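Local atomic coordinates of putative alpha-galactosidase (Bacteroides fragilis, PDB entry 4NZJ), a protein that probably hydrolyses terminal, non-reducing alpha-D-galactose residues from alpha-D-galactosides, as a member of glycosyl hydrolase family 27. Residues L96-P101 with G311-N316; S248-V253 with G270-V275. One frame throughout, in Å; residues are numbered along the deposited sequence.

Interaction 1: L96-P101 with G311-N316; sequences LLLTPP and GPSGWN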
loop_
_atom_site.group_PDB
_atom_site.type_symbol
_atom_site.label_atom_id
_atom_site.label_comp_id
_atom_site.label_asym_id
_atom_site.label_seq_id
_atom_site.Cartn_x
_atom_site.Cartn_y
_atom_site.Cartn_z
ATOM N N LEU A 96 -0.518 -9.223 -10.427
ATOM C CA LEU A 96 -0.186 -9.026 -9.010
ATOM C C LEU A 96 -0.824 -7.738 -8.499
ATOM O O LEU A 96 -1.282 -6.924 -9.292
ATOM C CB LEU A 96 1.332 -8.959 -8.812
ATOM C CG LEU A 96 2.152 -10.125 -9.359
ATOM C CD1 LEU A 96 3.616 -9.972 -8.971
ATOM C CD2 LEU A 96 1.604 -11.454 -8.867
ATOM N N LEU A 97 -0.845 -7.554 -7.180
ATOM C CA LEU A 97 -1.436 -6.359 -6.552
ATOM C C LEU A 97 -2.808 -6.002 -7.115
ATOM O O LEU A 97 -3.026 -4.898 -7.634
ATOM C CB LEU A 97 -0.491 -5.159 -6.654
ATOM C CG LEU A 97 0.874 -5.293 -5.982
ATOM C CD1 LEU A 97 1.604 -3.954 -6.010
ATOM C CD2 LEU A 97 0.749 -5.841 -4.565
ATOM N N LEU A 98 -3.736 -6.939 -6.975
ATOM C CA LEU A 98 -5.119 -6.730 -7.381
ATOM C C LEU A 98 -5.799 -5.696 -6.479
ATOM O O LEU A 98 -6.829 -5.131 -6.844
ATOM C CB LEU A 98 -5.881 -8.061 -7.401
ATOM C CG LEU A 98 -5.430 -8.983 -8.543
ATOM C CD1 LEU A 98 -5.999 -10.382 -8.380
ATOM C CD2 LEU A 98 -5.824 -8.402 -9.895
ATOM N N THR A 99 -5.202 -5.465 -5.308
ATOM C CA THR A 99 -5.479 -4.299 -4.462
ATOM C C THR A 99 -4.163 -3.570 -4.202
ATOM O O THR A 99 -3.090 -4.142 -4.393
ATOM C CB THR A 99 -6.091 -4.712 -3.109
ATOM O OG1 THR A 99 -5.149 -5.499 -2.371
ATOM C CG2 THR A 99 -7.369 -5.502 -3.314
ATOM N N PRO A 100 -4.223 -2.293 -3.773
ATOM C CA PRO A 100 -2.958 -1.589 -3.551
ATOM C C PRO A 100 -2.092 -2.247 -2.476
ATOM O O PRO A 100 -2.628 -2.822 -1.520
ATOM C CB PRO A 100 -3.407 -0.195 -3.093
ATOM C CG PRO A 100 -4.762 -0.034 -3.684
ATOM C CD PRO A 100 -5.385 -1.398 -3.657
ATOM N N PRO A 101 -0.762 -2.165 -2.626
ATOM C CA PRO A 101 0.112 -2.761 -1.610
ATOM C C PRO A 101 0.101 -1.961 -0.311
ATOM O O PRO A 101 0.030 -0.734 -0.337
ATOM C CB PRO A 101 1.491 -2.711 -2.260
ATOM C CG PRO A 101 1.420 -1.551 -3.185
ATOM C CD PRO A 101 0.001 -1.445 -3.659
ATOM N N GLY A 311 -5.592 1.231 -11.487
ATOM C CA GLY A 311 -6.517 0.128 -11.345
ATOM C C GLY A 311 -5.793 -1.109 -10.863
ATOM O O GLY A 311 -4.588 -1.076 -10.603
ATOM N N PRO A 312 -6.527 -2.221 -10.747
ATOM C CA PRO A 312 -5.899 -3.461 -10.315
ATOM C C PRO A 312 -4.613 -3.749 -11.083
ATOM O O PRO A 312 -4.583 -3.646 -12.313
ATOM C CB PRO A 312 -6.974 -4.509 -10.609
ATOM C CG PRO A 312 -8.252 -3.756 -10.476
ATOM C CD PRO A 312 -7.957 -2.396 -11.043
ATOM N N SER A 313 -3.556 -4.059 -10.341
ATOM C CA SER A 313 -2.247 -4.410 -10.892
ATOM C C SER A 313 -1.476 -3.241 -11.510
ATOM O O SER A 313 -0.501 -3.462 -12.212
ATOM C CB SER A 313 -2.353 -5.576 -11.885
ATOM O OG SER A 313 -3.127 -6.642 -11.348
ATOM N N GLY A 314 -1.886 -2.009 -11.220
ATOM C CA GLY A 314 -1.215 -0.834 -11.757
ATOM C C GLY A 314 -1.664 0.416 -11.040
ATOM O O GLY A 314 -2.638 1.029 -11.442
ATOM N N TRP A 315 -0.937 0.789 -9.987
ATOM C CA TRP A 315 -1.333 1.879 -9.098
ATOM C C TRP A 315 -0.452 3.119 -9.231
ATOM O O TRP A 315 0.773 3.016 -9.380
ATOM C CB TRP A 315 -1.298 1.385 -7.645
ATOM C CG TRP A 315 -2.026 0.099 -7.469
ATOM C CD1 TRP A 315 -1.477 -1.142 -7.307
ATOM C CD2 TRP A 315 -3.447 -0.091 -7.476
ATOM N NE1 TRP A 315 -2.469 -2.088 -7.191
ATOM C CE2 TRP A 315 -3.686 -1.472 -7.303
ATOM C CE3 TRP A 315 -4.539 0.769 -7.606
ATOM C CZ2 TRP A 315 -4.976 -2.007 -7.250
ATOM C CZ3 TRP A 315 -5.825 0.232 -7.560
ATOM C CH2 TRP A 315 -6.027 -1.146 -7.389
ATOM N N ASN A 316 -1.082 4.292 -9.174
ATOM C CA ASN A 316 -0.344 5.538 -9.019
ATOM C C ASN A 316 0.184 5.603 -7.590
ATOM O O ASN A 316 -0.581 5.443 -6.638
ATOM C CB ASN A 316 -1.234 6.753 -9.271
ATOM C CG ASN A 316 -1.626 6.915 -10.732
ATOM O OD1 ASN A 316 -0.778 6.890 -11.627
ATOM N ND2 ASN A 316 -2.918 7.123 -10.976
#
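The indole of W315 is the bump of this contact, and the bend L97-P101 is the hollow that takes it. P100 lies over one face of the indole. Its CG sits 3.8 Å from the centroid of the W315 six-membered ring, only 2° off the ring normal, which makes a CH-pi contact. G311 O lies over the opposite face, so the ring is sandwiched between a proline of one segment and a carbonyl of its own. The carbonyls of L97 and L98 meet the ring at its edge. P101 CD comes obliquely to W315 CD1, at 3.9 Å. Chi1 of W315 (-50°) sets CG anti to the carbonyl carbon, and NE1 reaches L97 O at 2.9 Å. S313 N also donates to L97 O, from the opposite face of that carbonyl. The two donors hold the carbonyl between them.

W315 begins strand 315-317 of the TIM barrel, and 96-101 is the loop entering barrel strand 102-105. The contact thus lies at the N-terminal ends of the strands. G311 to G314 form a type II turn just ahead of W315, with S313 at its third position. S313 OG donates to L96 O at 2.8 Å. L98 CD2 packs against this turn, 3.5 Å from S313 OG. The L98 side chain crosses that of P312 at about a right angle, with CD2 4.1 Å from P312 CB.

Interaction 2: S248-V253 with G270-V275; sequences SIVYSV and GHLWRV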
loop_
_atom_site.group_PDB
_atom_site.type_symbol
_atom_site.label_atom_id
_atom_site.label_comp_id
_atom_site.label_asym_id
_atom_site.label_seq_id
_atom_site.Cartn_x
_atom_site.Cartn_y
_atom_site.Cartn_z
ATOM N N SER A 248 6.835 -14.469 -7.775
ATOM C CA SER A 248 5.960 -13.343 -8.082
ATOM C C SER A 248 6.539 -12.103 -7.420
ATOM O O SER A 248 6.288 -11.848 -6.240
ATOM C CB SER A 248 4.543 -13.586 -7.562
ATOM O OG SER A 248 3.916 -14.634 -8.263
ATOM N N ILE A 249 7.329 -11.341 -8.172
ATOM C CA ILE A 249 7.971 -10.144 -7.630
ATOM C C ILE A 249 7.259 -8.876 -8.099
ATOM O O ILE A 249 7.204 -8.573 -9.300
ATOM C CB ILE A 249 9.471 -10.081 -7.986
ATOM C CG1 ILE A 249 10.170 -11.369 -7.531
ATOM C CG2 ILE A 249 10.114 -8.862 -7.333
ATOM C CD1 ILE A 249 11.662 -11.416 -7.798
ATOM N N VAL A 250 6.700 -8.147 -7.141
ATOM C CA VAL A 250 6.075 -6.861 -7.411
ATOM C C VAL A 250 7.144 -5.877 -7.872
ATOM O O VAL A 250 8.235 -5.823 -7.308
ATOM C CB VAL A 250 5.361 -6.322 -6.157
ATOM C CG1 VAL A 250 4.948 -4.864 -6.328
ATOM C CG2 VAL A 250 4.157 -7.200 -5.835
ATOM N N TYR A 251 6.806 -5.079 -8.875
ATOM C CA TYR A 251 7.744 -4.180 -9.519
ATOM C C TYR A 251 7.285 -2.739 -9.302
ATOM O O TYR A 251 6.285 -2.302 -9.874
ATOM C CB TYR A 251 7.814 -4.525 -11.004
ATOM C CG TYR A 251 8.916 -3.880 -11.810
ATOM C CD1 TYR A 251 10.068 -3.360 -11.212
ATOM C CD2 TYR A 251 8.826 -3.845 -13.197
ATOM C CE1 TYR A 251 11.074 -2.793 -11.987
ATOM C CE2 TYR A 251 9.822 -3.287 -13.971
ATOM C CZ TYR A 251 10.944 -2.767 -13.363
ATOM O OH TYR A 251 11.936 -2.216 -14.149
ATOM N N SER A 252 8.013 -2.031 -8.445
ATOM C CA SER A 252 7.719 -0.649 -8.079
ATOM C C SER A 252 8.656 0.281 -8.849
ATOM O O SER A 252 9.872 0.256 -8.662
ATOM C CB SER A 252 7.878 -0.481 -6.560
ATOM O OG SER A 252 7.916 0.878 -6.160
ATOM N N VAL A 253 8.077 1.082 -9.736
ATOM C CA VAL A 253 8.826 1.987 -10.600
ATOM C C VAL A 253 8.983 3.334 -9.900
ATOM O O VAL A 253 8.009 3.907 -9.415
ATOM C CB VAL A 253 8.102 2.128 -11.956
ATOM C CG1 VAL A 253 8.695 3.247 -12.807
ATOM C CG2 VAL A 253 8.154 0.801 -12.694
ATOM N N GLY A 270 5.486 -2.810 -14.612
ATOM C CA GLY A 270 5.337 -2.214 -13.293
ATOM C C GLY A 270 3.966 -2.450 -12.692
ATOM O O GLY A 270 2.973 -2.516 -13.406
ATOM N N HIS A 271 3.913 -2.580 -11.369
ATOM C CA HIS A 271 2.646 -2.700 -10.649
ATOM C C HIS A 271 2.273 -1.430 -9.901
ATOM O O HIS A 271 1.126 -1.255 -9.495
ATOM C CB HIS A 271 2.701 -3.878 -9.692
ATOM C CG HIS A 271 3.004 -5.165 -10.379
ATOM N ND1 HIS A 271 4.243 -5.759 -10.333
ATOM C CD2 HIS A 271 2.249 -5.932 -11.198
ATOM C CE1 HIS A 271 4.232 -6.858 -11.065
ATOM N NE2 HIS A 271 3.034 -6.981 -11.606
ATOM N N LEU A 272 3.249 -0.549 -9.722
ATOM C CA LEU A 272 3.017 0.776 -9.170
ATOM C C LEU A 272 4.144 1.667 -9.647
ATOM O O LEU A 272 5.231 1.182 -9.970
ATOM C CB LEU A 272 2.956 0.769 -7.642
ATOM C CG LEU A 272 4.155 0.255 -6.826
ATOM C CD1 LEU A 272 4.122 0.776 -5.400
ATOM C CD2 LEU A 272 4.207 -1.268 -6.814
ATOM N N TRP A 273 3.883 2.965 -9.702
ATOM C CA TRP A 273 4.862 3.912 -10.210
ATOM C C TRP A 273 4.719 5.245 -9.495
ATOM O O TRP A 273 3.617 5.748 -9.303
ATOM C CB TRP A 273 4.699 4.114 -11.719
ATOM C CG TRP A 273 3.279 4.299 -12.116
ATOM C CD1 TRP A 273 2.568 5.468 -12.126
ATOM C CD2 TRP A 273 2.372 3.274 -12.527
ATOM N NE1 TRP A 273 1.278 5.233 -12.525
ATOM C CE2 TRP A 273 1.128 3.893 -12.778
ATOM C CE3 TRP A 273 2.489 1.890 -12.710
ATOM C CZ2 TRP A 273 0.011 3.175 -13.212
ATOM C CZ3 TRP A 273 1.377 1.176 -13.137
ATOM C CH2 TRP A 273 0.155 1.822 -13.386
ATOM N N ARG A 274 5.851 5.808 -9.096
ATOM C CA ARG A 274 5.857 7.109 -8.456
ATOM C C ARG A 274 5.381 8.180 -9.443
ATOM O O ARG A 274 5.820 8.222 -10.595
ATOM C CB ARG A 274 7.251 7.408 -7.905
ATOM C CG ARG A 274 7.590 6.588 -6.658
ATOM C CD ARG A 274 7.002 7.203 -5.394
ATOM N NE ARG A 274 7.559 8.539 -5.263
ATOM C CZ ARG A 274 8.782 8.818 -4.804
ATOM N NH1 ARG A 274 9.571 7.868 -4.305
ATOM N NH2 ARG A 274 9.201 10.071 -4.823
ATOM N N VAL A 275 4.471 9.035 -8.989
ATOM C CA VAL A 275 3.927 10.105 -9.823
ATOM C C VAL A 275 4.573 11.461 -9.552
ATOM O O VAL A 275 4.295 12.421 -10.263
ATOM C CB VAL A 275 2.389 10.244 -9.684
ATOM C CG1 VAL A 275 1.702 8.963 -10.125
ATOM C CG2 VAL A 275 1.977 10.631 -8.271
#
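Two neighbouring parallel strands of the catalytic TIM barrel, 250-254 and 272-274, meet here. The axes of 250-253 and 272-274 come within 4.7 Å of each other, at 18°. The pairing starts at H271, whose side chain takes the place of a backbone acceptor. Y251 N donates to H271 ND1 at 3.0 Å and lies in the plane of the imidazole. The use of ND1 as acceptor means that this nitrogen carries no proton. H271 N returns a bond to Y251 O at 2.8 Å. The histidine therefore grips both backbone polar atoms of Y251. Further along, V253 N donates to L272 O and R274 N to V253 O, both at 2.9 Å.

S252 and L272 share one face of the sheet, V253 and W273 the other. Chi1 of L272 (59°) places CG between the backbone N and the carbonyl carbon. This brings CD2 back over the neighbouring strand, 3.7 Å from V250 CG1 and 3.8 Å from S252 CB. On the other face Y251 and V253 pack on helix 228-243, and Y251 OH bonds to Y235 O. V253 CB and W273 CB touch at 3.9 Å, but the indole leads away. R274 likewise turns its guanidinium from strand 250-254, and NH2 makes a salt bridge with D278. At its near end, R274 CB and CG both lie 3.9 Å from V253 O.

Both contacts are buried and belong to the same barrel. Interaction 2 joins two adjacent strands directly, through parallel backbone pairing completed by a histidine. Interaction 1 joins a loop before one strand to the turn before another, and its chemistry is that of an aromatic ring in a hollow with side-chain and turn donors on loop carbonyls. Strand 272-274 links them, since it pairs with 250-254 on one side and 315-317 on the other. W315 N bonds to H271 O at 2.9 Å, and N316 OD1 accepts from W273 NE1. L97 CD1 also packs on V250 CG1. Both segments of interaction 2 fall in the sequence between the two segments of interaction 1.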